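PDB 5UBE: RctB replication initiator protein from Vibrio cholerae, which probably binds replication-origin DNA to start copying of the second chromosome, and is represented in this crystal by its N-terminal helix-turn-helix-family domain. Local coordinates for residues D17-E22 against Q83-A88; L48-L53 against I69-G74; V63-L68 against A79-R84; A87-G92 against M110-I115. All blocks are in the same frame, centred on the assembly; numbering follows the deposited sequence.

Contact 1. Residues D17-E22 against Q83-A88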
loop_
_atom_site.group_PDB
_atom_site.type_symbol
_atom_site.label_atom_id
_atom_site.label_comp_id
_atom_site.label_asym_id
_atom_site.label_seq_id
_atom_site.Cartn_x
_atom_site.Cartn_y
_atom_site.Cartn_z
ATOM N N ASP A 17 0.446 2.889 12.966
ATOM C CA ASP A 17 0.515 1.925 11.873
ATOM C C ASP A 17 1.166 2.526 10.632
ATOM O O ASP A 17 1.727 1.789 9.811
ATOM C CB ASP A 17 -0.887 1.396 11.548
ATOM C CG ASP A 17 -1.468 0.545 12.680
ATOM O OD1 ASP A 17 -1.851 1.122 13.718
ATOM O OD2 ASP A 17 -1.538 -0.698 12.533
ATOM N N GLY A 18 1.119 3.851 10.489
ATOM C CA GLY A 18 1.659 4.500 9.316
ATOM C C GLY A 18 0.672 4.501 8.161
ATOM O O GLY A 18 -0.549 4.375 8.326
ATOM N N HIS A 19 1.223 4.631 6.964
ATOM C CA HIS A 19 0.392 4.623 5.777
ATOM C C HIS A 19 -0.235 3.246 5.585
ATOM O O HIS A 19 0.292 2.233 6.048
ATOM C CB HIS A 19 1.209 5.018 4.546
ATOM C CG HIS A 19 1.426 6.493 4.416
ATOM N ND1 HIS A 19 2.223 7.046 3.437
ATOM C CD2 HIS A 19 0.943 7.531 5.138
ATOM C CE1 HIS A 19 2.221 8.360 3.560
ATOM N NE2 HIS A 19 1.453 8.680 4.585
ATOM N N LEU A 20 -1.367 3.221 4.873
ATOM C CA LEU A 20 -2.222 2.046 4.760
ATOM C C LEU A 20 -2.438 1.652 3.304
ATOM O O LEU A 20 -2.552 2.508 2.424
ATOM C CB LEU A 20 -3.582 2.312 5.399
ATOM C CG LEU A 20 -3.606 2.585 6.898
ATOM C CD1 LEU A 20 -5.038 2.731 7.392
ATOM C CD2 LEU A 20 -2.907 1.464 7.628
ATOM N N PHE A 21 -2.526 0.343 3.068
ATOM C CA PHE A 21 -2.758 -0.223 1.744
ATOM C C PHE A 21 -4.013 -1.082 1.769
ATOM O O PHE A 21 -4.123 -2.005 2.580
ATOM C CB PHE A 21 -1.575 -1.075 1.293
ATOM C CG PHE A 21 -0.304 -0.302 1.155
ATOM C CD1 PHE A 21 0.009 0.326 -0.037
ATOM C CD2 PHE A 21 0.565 -0.181 2.228
ATOM C CE1 PHE A 21 1.187 1.052 -0.154
ATOM C CE2 PHE A 21 1.737 0.539 2.113
ATOM C CZ PHE A 21 2.052 1.151 0.940
ATOM N N GLU A 22 -4.940 -0.800 0.864
ATOM C CA GLU A 22 -6.148 -1.608 0.761
ATOM C C GLU A 22 -5.824 -2.930 0.061
ATOM O O GLU A 22 -5.301 -2.938 -1.059
ATOM C CB GLU A 22 -7.222 -0.812 0.022
ATOM C CG GLU A 22 -8.372 -1.609 -0.516
ATOM C CD GLU A 22 -9.139 -0.822 -1.565
ATOM O OE1 GLU A 22 -9.653 0.268 -1.223
ATOM O OE2 GLU A 22 -9.196 -1.280 -2.729
ATOM N N GLN A 83 10.110 5.481 0.115
ATOM C CA GLN A 83 10.774 5.760 -1.158
ATOM C C GLN A 83 10.095 5.015 -2.303
ATOM O O GLN A 83 9.707 5.618 -3.311
ATOM C CB GLN A 83 12.254 5.373 -1.076
ATOM C CG GLN A 83 13.037 5.566 -2.391
ATOM C CD GLN A 83 14.388 4.850 -2.372
ATOM O OE1 GLN A 83 15.067 4.802 -1.346
ATOM N NE2 GLN A 83 14.766 4.274 -3.502
ATOM N N ARG A 84 9.955 3.691 -2.165
ATOM C CA ARG A 84 9.246 2.916 -3.181
ATOM C C ARG A 84 7.815 3.412 -3.348
ATOM O O ARG A 84 7.310 3.503 -4.473
ATOM C CB ARG A 84 9.272 1.434 -2.818
ATOM C CG ARG A 84 10.645 0.797 -2.947
ATOM C CD ARG A 84 10.788 -0.335 -1.942
ATOM N NE ARG A 84 11.962 -1.178 -2.174
ATOM C CZ ARG A 84 13.180 -0.915 -1.701
ATOM N NH1 ARG A 84 13.404 0.182 -0.974
ATOM N NH2 ARG A 84 14.186 -1.743 -1.960
ATOM N N LEU A 85 7.171 3.811 -2.250
ATOM C CA LEU A 85 5.790 4.270 -2.360
ATOM C C LEU A 85 5.700 5.565 -3.151
ATOM O O LEU A 85 4.811 5.704 -3.996
ATOM C CB LEU A 85 5.148 4.430 -0.982
ATOM C CG LEU A 85 3.698 4.953 -1.003
ATOM C CD1 LEU A 85 2.707 3.985 -1.659
ATOM C CD2 LEU A 85 3.227 5.316 0.389
ATOM N N ARG A 86 6.620 6.517 -2.924
ATOM C CA ARG A 86 6.580 7.746 -3.711
ATOM C C ARG A 86 6.773 7.455 -5.197
ATOM O O ARG A 86 6.117 8.065 -6.048
ATOM C CB ARG A 86 7.642 8.738 -3.239
ATOM C CG ARG A 86 7.392 9.381 -1.887
ATOM C CD ARG A 86 8.405 10.523 -1.641
ATOM N NE ARG A 86 9.792 10.099 -1.859
ATOM C CZ ARG A 86 10.538 9.494 -0.939
ATOM N NH1 ARG A 86 10.033 9.230 0.269
ATOM N NH2 ARG A 86 11.776 9.130 -1.226
ATOM N N ALA A 87 7.679 6.533 -5.527
ATOM C CA ALA A 87 7.915 6.211 -6.930
ATOM C C ALA A 87 6.691 5.552 -7.552
ATOM O O ALA A 87 6.325 5.859 -8.689
ATOM C CB ALA A 87 9.146 5.306 -7.059
ATOM N N ALA A 88 6.041 4.652 -6.807
ATOM C CA ALA A 88 4.879 3.936 -7.323
ATOM C C ALA A 88 3.705 4.876 -7.552
ATOM O O ALA A 88 2.950 4.715 -8.520
ATOM C CB ALA A 88 4.498 2.815 -6.351
#

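Contact 2. Residues L48-L53 against I69-G74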
loop_
_atom_site.group_PDB
_atom_site.type_symbol
_atom_site.label_atom_id
_atom_site.label_comp_id
_atom_site.label_asym_id
_atom_site.label_seq_id
_atom_site.Cartn_x
_atom_site.Cartn_y
_atom_site.Cartn_z
ATOM N N LEU A 48 5.283 -3.997 -3.975
ATOM C CA LEU A 48 3.965 -4.514 -4.357
ATOM C C LEU A 48 3.794 -5.972 -3.939
ATOM O O LEU A 48 2.765 -6.347 -3.365
ATOM C CB LEU A 48 3.732 -4.358 -5.864
ATOM C CG LEU A 48 3.926 -2.938 -6.391
ATOM C CD1 LEU A 48 3.471 -2.853 -7.824
ATOM C CD2 LEU A 48 3.204 -1.912 -5.519
ATOM N N ASN A 49 4.802 -6.808 -4.210
ATOM C CA ASN A 49 4.727 -8.206 -3.797
ATOM C C ASN A 49 4.569 -8.328 -2.286
ATOM O O ASN A 49 3.854 -9.210 -1.795
ATOM C CB ASN A 49 5.977 -8.955 -4.262
ATOM C CG ASN A 49 5.953 -9.263 -5.744
ATOM O OD1 ASN A 49 4.903 -9.202 -6.375
ATOM N ND2 ASN A 49 7.110 -9.610 -6.304
ATOM N N LEU A 50 5.235 -7.450 -1.531
ATOM C CA LEU A 50 5.155 -7.505 -0.074
ATOM C C LEU A 50 3.740 -7.215 0.410
ATOM O O LEU A 50 3.191 -7.957 1.235
ATOM C CB LEU A 50 6.133 -6.509 0.534
ATOM C CG LEU A 50 6.512 -6.675 2.001
ATOM C CD1 LEU A 50 7.273 -7.979 2.214
ATOM C CD2 LEU A 50 7.353 -5.475 2.424
ATOM N N ILE A 51 3.153 -6.115 -0.074
ATOM C CA ILE A 51 1.763 -5.790 0.241
ATOM C C ILE A 51 0.852 -6.970 -0.076
ATOM O O ILE A 51 0.030 -7.386 0.745
ATOM C CB ILE A 51 1.322 -4.537 -0.537
ATOM C CG1 ILE A 51 2.132 -3.303 -0.099
ATOM C CG2 ILE A 51 -0.210 -4.342 -0.404
ATOM C CD1 ILE A 51 2.217 -2.226 -1.160
ATOM N N SER A 52 0.962 -7.501 -1.294
ATOM C CA SER A 52 0.133 -8.638 -1.690
ATOM C C SER A 52 0.294 -9.804 -0.720
ATOM O O SER A 52 -0.687 -10.308 -0.161
ATOM C CB SER A 52 0.495 -9.056 -3.116
ATOM O OG SER A 52 -0.304 -10.136 -3.540
ATOM N N LEU A 53 1.534 -10.223 -0.473
ATOM C CA LEU A 53 1.753 -11.392 0.375
ATOM C C LEU A 53 1.292 -11.141 1.807
ATOM O O LEU A 53 0.672 -12.010 2.432
ATOM C CB LEU A 53 3.227 -11.787 0.322
ATOM C CG LEU A 53 3.688 -13.077 1.001
ATOM C CD1 LEU A 53 4.852 -13.684 0.230
ATOM C CD2 LEU A 53 4.101 -12.825 2.442
ATOM N N ILE A 69 7.256 -3.326 7.270
ATOM C CA ILE A 69 8.560 -3.396 7.925
ATOM C C ILE A 69 8.741 -4.753 8.592
ATOM O O ILE A 69 9.720 -5.465 8.345
ATOM C CB ILE A 69 8.706 -2.248 8.940
ATOM C CG1 ILE A 69 8.779 -0.905 8.200
ATOM C CG2 ILE A 69 9.947 -2.462 9.831
ATOM C CD1 ILE A 69 8.547 0.291 9.120
ATOM N N ASP A 70 7.779 -5.141 9.431
ATOM C CA ASP A 70 7.887 -6.405 10.147
ATOM C C ASP A 70 7.958 -7.600 9.201
ATOM O O ASP A 70 8.614 -8.598 9.521
ATOM C CB ASP A 70 6.719 -6.536 11.129
ATOM C CG ASP A 70 6.785 -5.497 12.256
ATOM O OD1 ASP A 70 7.641 -4.574 12.180
ATOM O OD2 ASP A 70 5.994 -5.606 13.218
ATOM N N ALA A 71 7.316 -7.516 8.029
ATOM C CA ALA A 71 7.370 -8.622 7.077
ATOM C C ALA A 71 8.761 -8.814 6.480
ATOM O O ALA A 71 9.084 -9.920 6.034
ATOM C CB ALA A 71 6.357 -8.408 5.945
ATOM N N THR A 72 9.577 -7.758 6.409
ATOM C CA THR A 72 10.966 -7.888 5.975
ATOM C C THR A 72 11.932 -8.112 7.138
ATOM O O THR A 72 13.151 -8.042 6.933
ATOM C CB THR A 72 11.417 -6.652 5.190
ATOM O OG1 THR A 72 11.636 -5.554 6.090
ATOM C CG2 THR A 72 10.376 -6.266 4.141
ATOM N N ASP A 73 11.424 -8.379 8.341
ATOM C CA ASP A 73 12.267 -8.488 9.534
ATOM C C ASP A 73 13.138 -7.246 9.712
ATOM O O ASP A 73 14.288 -7.331 10.143
ATOM C CB ASP A 73 13.132 -9.750 9.491
ATOM C CG ASP A 73 12.338 -11.010 9.755
ATOM O OD1 ASP A 73 11.498 -10.988 10.679
ATOM O OD2 ASP A 73 12.549 -12.015 9.038
ATOM N N GLY A 74 12.595 -6.084 9.361
ATOM C CA GLY A 74 13.296 -4.830 9.492
ATOM C C GLY A 74 14.290 -4.516 8.400
ATOM O O GLY A 74 14.973 -3.488 8.494
#

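Contact 3. Residues V63-L68 against A79-R84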
loop_
_atom_site.group_PDB
_atom_site.type_symbol
_atom_site.label_atom_id
_atom_site.label_comp_id
_atom_site.label_asym_id
_atom_site.label_seq_id
_atom_site.Cartn_x
_atom_site.Cartn_y
_atom_site.Cartn_z
ATOM N N VAL A 63 -3.285 -3.348 4.986
ATOM C CA VAL A 63 -1.904 -3.651 5.350
ATOM C C VAL A 63 -1.214 -2.322 5.636
ATOM O O VAL A 63 -1.356 -1.375 4.863
ATOM C CB VAL A 63 -1.162 -4.404 4.227
ATOM C CG1 VAL A 63 0.323 -4.521 4.560
ATOM C CG2 VAL A 63 -1.770 -5.777 4.012
ATOM N N SER A 64 -0.494 -2.227 6.747
ATOM C CA SER A 64 0.129 -0.951 7.077
ATOM C C SER A 64 1.612 -0.997 6.725
ATOM O O SER A 64 2.188 -2.072 6.541
ATOM C CB SER A 64 -0.073 -0.622 8.559
ATOM O OG SER A 64 0.565 -1.582 9.369
ATOM N N THR A 65 2.228 0.188 6.593
ATOM C CA THR A 65 3.687 0.228 6.431
ATOM C C THR A 65 4.393 -0.400 7.635
ATOM O O THR A 65 5.454 -1.020 7.482
ATOM C CB THR A 65 4.171 1.669 6.190
ATOM O OG1 THR A 65 3.672 2.541 7.211
ATOM C CG2 THR A 65 3.671 2.158 4.879
ATOM N N THR A 66 3.801 -0.304 8.829
ATOM C CA THR A 66 4.408 -0.957 9.993
ATOM C C THR A 66 4.458 -2.468 9.799
ATOM O O THR A 66 5.484 -3.106 10.060
ATOM C CB THR A 66 3.646 -0.598 11.273
ATOM O OG1 THR A 66 3.933 0.765 11.622
ATOM C CG2 THR A 66 4.067 -1.514 12.448
ATOM N N GLU A 67 3.364 -3.055 9.312
ATOM C CA GLU A 67 3.351 -4.487 9.035
ATOM C C GLU A 67 4.320 -4.839 7.913
ATOM O O GLU A 67 4.890 -5.937 7.911
ATOM C CB GLU A 67 1.913 -4.942 8.702
ATOM C CG GLU A 67 0.924 -4.720 9.856
ATOM C CD GLU A 67 -0.527 -5.087 9.516
ATOM O OE1 GLU A 67 -0.982 -4.800 8.393
ATOM O OE2 GLU A 67 -1.216 -5.661 10.379
ATOM N N LEU A 68 4.501 -3.935 6.948
ATOM C CA LEU A 68 5.453 -4.189 5.869
ATOM C C LEU A 68 6.881 -4.264 6.398
ATOM O O LEU A 68 7.649 -5.155 6.009
ATOM C CB LEU A 68 5.341 -3.112 4.791
ATOM C CG LEU A 68 4.045 -3.123 3.964
ATOM C CD1 LEU A 68 4.128 -2.151 2.814
ATOM C CD2 LEU A 68 3.701 -4.522 3.447
ATOM N N ALA A 79 11.700 4.388 5.787
ATOM C CA ALA A 79 12.209 5.254 4.736
ATOM C C ALA A 79 12.246 4.535 3.392
ATOM O O ALA A 79 11.914 5.131 2.362
ATOM C CB ALA A 79 13.593 5.774 5.118
ATOM N N ALA A 80 12.659 3.262 3.375
ATOM C CA ALA A 80 12.733 2.539 2.108
ATOM C C ALA A 80 11.340 2.261 1.544
ATOM O O ALA A 80 11.125 2.381 0.333
ATOM C CB ALA A 80 13.520 1.239 2.287
ATOM N N ILE A 81 10.385 1.888 2.407
ATOM C CA ILE A 81 8.993 1.743 1.975
ATOM C C ILE A 81 8.489 3.057 1.381
ATOM O O ILE A 81 7.968 3.100 0.258
ATOM C CB ILE A 81 8.102 1.288 3.149
ATOM C CG1 ILE A 81 8.561 -0.052 3.775
ATOM C CG2 ILE A 81 6.634 1.241 2.719
ATOM C CD1 ILE A 81 8.455 -1.264 2.866
ATOM N N GLN A 82 8.663 4.158 2.120
ATOM C CA GLN A 82 8.191 5.451 1.643
ATOM C C GLN A 82 8.824 5.811 0.302
ATOM O O GLN A 82 8.164 6.397 -0.560
ATOM C CB GLN A 82 8.481 6.535 2.684
ATOM C CG GLN A 82 7.379 6.720 3.710
ATOM C CD GLN A 82 6.020 7.061 3.094
ATOM O OE1 GLN A 82 5.899 8.024 2.342
ATOM N NE2 GLN A 82 4.991 6.272 3.422
ATOM N N GLN A 83 10.110 5.481 0.115
ATOM C CA GLN A 83 10.774 5.760 -1.158
ATOM C C GLN A 83 10.095 5.015 -2.303
ATOM O O GLN A 83 9.707 5.618 -3.311
ATOM C CB GLN A 83 12.254 5.373 -1.076
ATOM C CG GLN A 83 13.037 5.566 -2.391
ATOM C CD GLN A 83 14.388 4.850 -2.372
ATOM O OE1 GLN A 83 15.067 4.802 -1.346
ATOM N NE2 GLN A 83 14.766 4.274 -3.502
ATOM N N ARG A 84 9.955 3.691 -2.165
ATOM C CA ARG A 84 9.246 2.916 -3.181
ATOM C C ARG A 84 7.815 3.412 -3.348
ATOM O O ARG A 84 7.310 3.503 -4.473
ATOM C CB ARG A 84 9.272 1.434 -2.818
ATOM C CG ARG A 84 10.645 0.797 -2.947
ATOM C CD ARG A 84 10.788 -0.335 -1.942
ATOM N NE ARG A 84 11.962 -1.178 -2.174
ATOM C CZ ARG A 84 13.180 -0.915 -1.701
ATOM N NH1 ARG A 84 13.404 0.182 -0.974
ATOM N NH2 ARG A 84 14.186 -1.743 -1.960
#

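Contact 4. Residues A87-G92 against M110-I115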
loop_
_atom_site.group_PDB
_atom_site.type_symbol
_atom_site.label_atom_id
_atom_site.label_comp_id
_atom_site.label_asym_id
_atom_site.label_seq_id
_atom_site.Cartn_x
_atom_site.Cartn_y
_atom_site.Cartn_z
ATOM N N ALA A 87 7.679 6.533 -5.527
ATOM C CA ALA A 87 7.915 6.211 -6.930
ATOM C C ALA A 87 6.691 5.552 -7.552
ATOM O O ALA A 87 6.325 5.859 -8.689
ATOM C CB ALA A 87 9.146 5.306 -7.059
ATOM N N ALA A 88 6.041 4.652 -6.807
ATOM C CA ALA A 88 4.879 3.936 -7.323
ATOM C C ALA A 88 3.705 4.876 -7.552
ATOM O O ALA A 88 2.950 4.715 -8.520
ATOM C CB ALA A 88 4.498 2.815 -6.351
ATOM N N VAL A 89 3.534 5.862 -6.672
ATOM C CA VAL A 89 2.527 6.896 -6.893
ATOM C C VAL A 89 2.844 7.697 -8.152
ATOM O O VAL A 89 1.960 7.967 -8.977
ATOM C CB VAL A 89 2.429 7.798 -5.649
ATOM C CG1 VAL A 89 1.581 9.023 -5.939
ATOM C CG2 VAL A 89 1.854 7.005 -4.492
ATOM N N ALA A 90 4.113 8.066 -8.338
ATOM C CA ALA A 90 4.480 8.867 -9.504
ATOM C C ALA A 90 4.180 8.146 -10.811
ATOM O O ALA A 90 3.906 8.796 -11.826
ATOM C CB ALA A 90 5.965 9.249 -9.434
ATOM N N VAL A 91 4.225 6.816 -10.816
ATOM C CA VAL A 91 3.889 6.084 -12.031
ATOM C C VAL A 91 2.368 5.988 -12.215
ATOM O O VAL A 91 1.878 5.876 -13.345
ATOM C CB VAL A 91 4.558 4.697 -11.999
ATOM C CG1 VAL A 91 3.778 3.674 -12.856
ATOM C CG2 VAL A 91 5.985 4.791 -12.482
ATOM N N GLY A 92 1.601 6.051 -11.135
ATOM C CA GLY A 92 0.162 5.949 -11.205
ATOM C C GLY A 92 -0.417 4.647 -10.690
ATOM O O GLY A 92 -1.568 4.344 -11.008
ATOM N N MET A 110 -2.745 8.135 5.261
ATOM C CA MET A 110 -2.961 7.940 3.826
ATOM C C MET A 110 -3.391 6.506 3.524
ATOM O O MET A 110 -2.731 5.548 3.945
ATOM C CB MET A 110 -1.702 8.264 3.021
ATOM C CG MET A 110 -1.729 9.621 2.344
ATOM S SD MET A 110 -3.191 9.899 1.337
ATOM C CE MET A 110 -2.895 11.603 0.853
ATOM N N LEU A 111 -4.482 6.364 2.779
ATOM C CA LEU A 111 -4.910 5.068 2.273
ATOM C C LEU A 111 -4.532 4.959 0.804
ATOM O O LEU A 111 -4.686 5.915 0.043
ATOM C CB LEU A 111 -6.416 4.873 2.447
ATOM C CG LEU A 111 -6.943 3.504 2.019
ATOM C CD1 LEU A 111 -6.324 2.412 2.880
ATOM C CD2 LEU A 111 -8.462 3.473 2.094
ATOM N N HIS A 112 -4.032 3.794 0.411
ATOM C CA HIS A 112 -3.540 3.576 -0.942
ATOM C C HIS A 112 -4.278 2.393 -1.531
ATOM O O HIS A 112 -4.285 1.308 -0.941
ATOM C CB HIS A 112 -2.027 3.343 -0.948
ATOM C CG HIS A 112 -1.269 4.486 -0.370
ATOM N ND1 HIS A 112 -0.580 5.393 -1.146
ATOM C CD2 HIS A 112 -1.158 4.916 0.907
ATOM C CE1 HIS A 112 -0.045 6.315 -0.365
ATOM N NE2 HIS A 112 -0.381 6.050 0.884
ATOM N N ARG A 113 -4.891 2.611 -2.689
ATOM C CA ARG A 113 -5.715 1.622 -3.371
ATOM C C ARG A 113 -5.097 1.340 -4.729
ATOM O O ARG A 113 -4.785 2.270 -5.472
ATOM C CB ARG A 113 -7.153 2.130 -3.524
ATOM C CG ARG A 113 -7.952 1.484 -4.654
ATOM C CD ARG A 113 -9.331 2.109 -4.707
ATOM N NE ARG A 113 -9.901 2.194 -3.365
ATOM C CZ ARG A 113 -10.959 2.926 -3.035
ATOM N NH1 ARG A 113 -11.582 3.658 -3.951
ATOM N NH2 ARG A 113 -11.394 2.929 -1.782
ATOM N N PHE A 114 -4.879 0.066 -5.028
ATOM C CA PHE A 114 -4.350 -0.298 -6.330
ATOM C C PHE A 114 -5.293 0.196 -7.414
ATOM O O PHE A 114 -6.513 0.221 -7.233
ATOM C CB PHE A 114 -4.163 -1.812 -6.422
ATOM C CG PHE A 114 -2.934 -2.324 -5.678
ATOM C CD1 PHE A 114 -1.665 -2.215 -6.249
ATOM C CD2 PHE A 114 -3.051 -2.910 -4.421
ATOM C CE1 PHE A 114 -0.547 -2.692 -5.583
ATOM C CE2 PHE A 114 -1.918 -3.383 -3.734
ATOM C CZ PHE A 114 -0.667 -3.272 -4.322
ATOM N N ILE A 115 -4.716 0.641 -8.527
ATOM C CA ILE A 115 -5.470 1.151 -9.664
ATOM C C ILE A 115 -5.396 0.116 -10.775
ATOM O O ILE A 115 -4.320 -0.412 -11.076
ATOM C CB ILE A 115 -4.933 2.520 -10.137
ATOM C CG1 ILE A 115 -4.852 3.500 -8.966
ATOM C CG2 ILE A 115 -5.846 3.105 -11.208
ATOM C CD1 ILE A 115 -4.476 4.907 -9.360
#

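Contact 1. Residues D17-E22 against Q83-A88
The imidazole of His19 and the phenyl ring of Phe21 both present an edge, not a face, to Leu85, and the two terminal methyls of that leucine are shared out between them. CD2 of Leu85 lies near the imidazole plane, 3.6 Å from ND1 of His19. On the other branch, CD1 of Leu85 stands 3.6 Å from CE1 of Phe21, close to the ring plane, and CZ of the same ring is 3.9 Å from that methyl. Phe21 and Leu85 reach toward each other from opposite directions, whereas His19 slants across the leucine. The fork is aimed by a first torsion of 178°, which sets CG of Leu85 opposite its own backbone nitrogen and extends the side chain from the helix. With the CA atoms of His19 and Leu85 9.8 Å apart, the gap is bridged by side chains alone, and 125 Å² of surface is buried. The aromatic rings are further packed by His112, whose ring is inclined by about 35° to Phe21 and about 40° to His19, and by Phe94, which meets Phe21. Through Leu85 this part of helix 78-91 rests on the mixed sheet in the buried core of the helix-turn-helix-family domain: strand 20-22 pairs with 62-64 through Phe21 and Val63 and with 108-114 through Leu20 and His112, while Leu68 of helix 65-71 and Ile51 of helix 42-55 pack against Phe21.

Contact 2. Residues L48-L53 against I69-G74
Leu50 pushes both of its methyl groups against the C-terminal end of helix 65-71, overlapping Ala71 and Thr72. The nearer pair is CD2 of Leu50 and CG2 of Thr72, 3.6 Å apart, and the two side chains meet at about a right angle. The other branch, CD1 of Leu50, lies 3.9 Å from CB of Ala71, so the fork straddles the last helical residue and the first one beyond it. A first torsion of -162° turns CG of Leu50 away from its backbone nitrogen and carries the fork to this helix end. Thr72 divides its work: while the methyl packs, OG1 donates to the carbonyl O of Ile69 at 3.0 Å, meeting a lone pair in the carbonyl plane. OG1 also bonds to Leu76 N, which ties the helix end to the turn that follows. The same Ile69 O takes the amide of Gly74 at 3.1 Å, and with Asp73 N bonded to Asp70 O this closes a Schellman motif in which Asp73 is the C-prime residue. The contact is a small apolar patch near the surface, 128 Å² in all, beside this doubly bonded carbonyl. Around it, Leu50 continues onto Leu68 of helix 65-71, while Leu48 on another side of helix 42-55 packs against Ile31 of helix 26-34, Phe94 of strand 94-100 and Phe114 of strand 108-114.

Contact 3. Residues V63-L68 against A79-R84
A single side chain, Ile81, supplies all the close contacts from its helix, meeting Thr65 with one branch and Leu68 with the other. The pair of helices is consistent with the helix-turn-helix of the family: 65-71 comes first and 78-91 follows, the latter probably in the place of the recognition helix. CG2 of Ile81 is 3.8 Å from CG2 of Thr65, methyl against methyl. The longer branch ends at CD1, 4.1 Å from CB of Leu68. Torsions of -58° and -65° fold this branch back, placing CD1 over the root of the leucine side chain while CG2 serves the threonine. All three residues are buried, and the CA atoms of Thr65 and Ile81 are 7.1 Å apart, which marks close helix packing. The Thr65 hydroxyl is engaged elsewhere, in a weak bond to Asp17 O. Leu68 extends the apolar core to Phe21, Leu47 and Ile51. The start of helix 65-71 is secured by a capping box: Glu67 N donates to OG of Ser64 at 3.2 Å, and in return Ser64 N donates to OE1 of Glu67 at 3.1 Å, reaching the anti side of the carboxylate from 30° out of its plane.

Contact 4. Residues A87-G92 against M110-I115
Along 110-115, His112 is the first residue to touch the end of helix 78-91, with Val89 as its partner. CG2 of Val89 sits at the imidazole edge, near the ring plane, 4.4 Å from ND1 of His112: a loose approach, made across a CA separation of 9.1 Å. Both side chains also lie against Gln96 of strand 94-100. Next in sequence, Arg113 forms a salt bridge through NE with OE1 of Glu22 on the neighbouring strand 20-22. Phe114 has its CB directed away from the helix end, and its ring joins Phe94, Leu48 and Ile51 in the core. Ile115 then brings the chain back to the helix, its CA 7.6 Å from that of Gly92. CD1 of Ile115 reaches 3.4 Å from the carbonyl O of Gly92, and CB of the isoleucine follows at 3.9 Å from the same oxygen. A first torsion of -52° sets CG1 of Ile115 opposite its carbonyl carbon, and the extended outer torsion of -174° carries the methyl to that oxygen. Gly92, with phi at 108°, is the C-prime residue of a Schellman motif that ends the helix and turns the chain toward strand 94-100. Beyond, the backbone O of Ile115 is hydrogen-bonded by Tyr34 of helix 26-34. The chemistry is thus van der Waals throughout: a valine methyl beside a histidine edge and an isoleucine methyl against a backbone oxygen, burying 103 Å² with nothing polar exchanged, which implies a light, non-directional contact.

In the fold
Contacts 1 and 3 are buried and lie about 5 Å apart between centres, whereas contact 2 is a surface patch and contact 4 is partly buried. Contacts 1, 3 and 4 all draw on helix 78-91, which is held successively by helix 65-71, by strand 20-22 and by strand 108-114; contact 2 instead joins helices 42-55 and 65-71. Aliphatic packing dominates contacts 2 and 3, rings enter in contacts 1 and 4, and none of the four is joined by a polar bond; within the segments, contact 3 includes a capping box and contacts 2 and 4 Schellman motifs. Helices 42-55, 65-71 and 78-91 with the hairpin of strands 94-100 and 108-114 are consistent with a winged-helix variant.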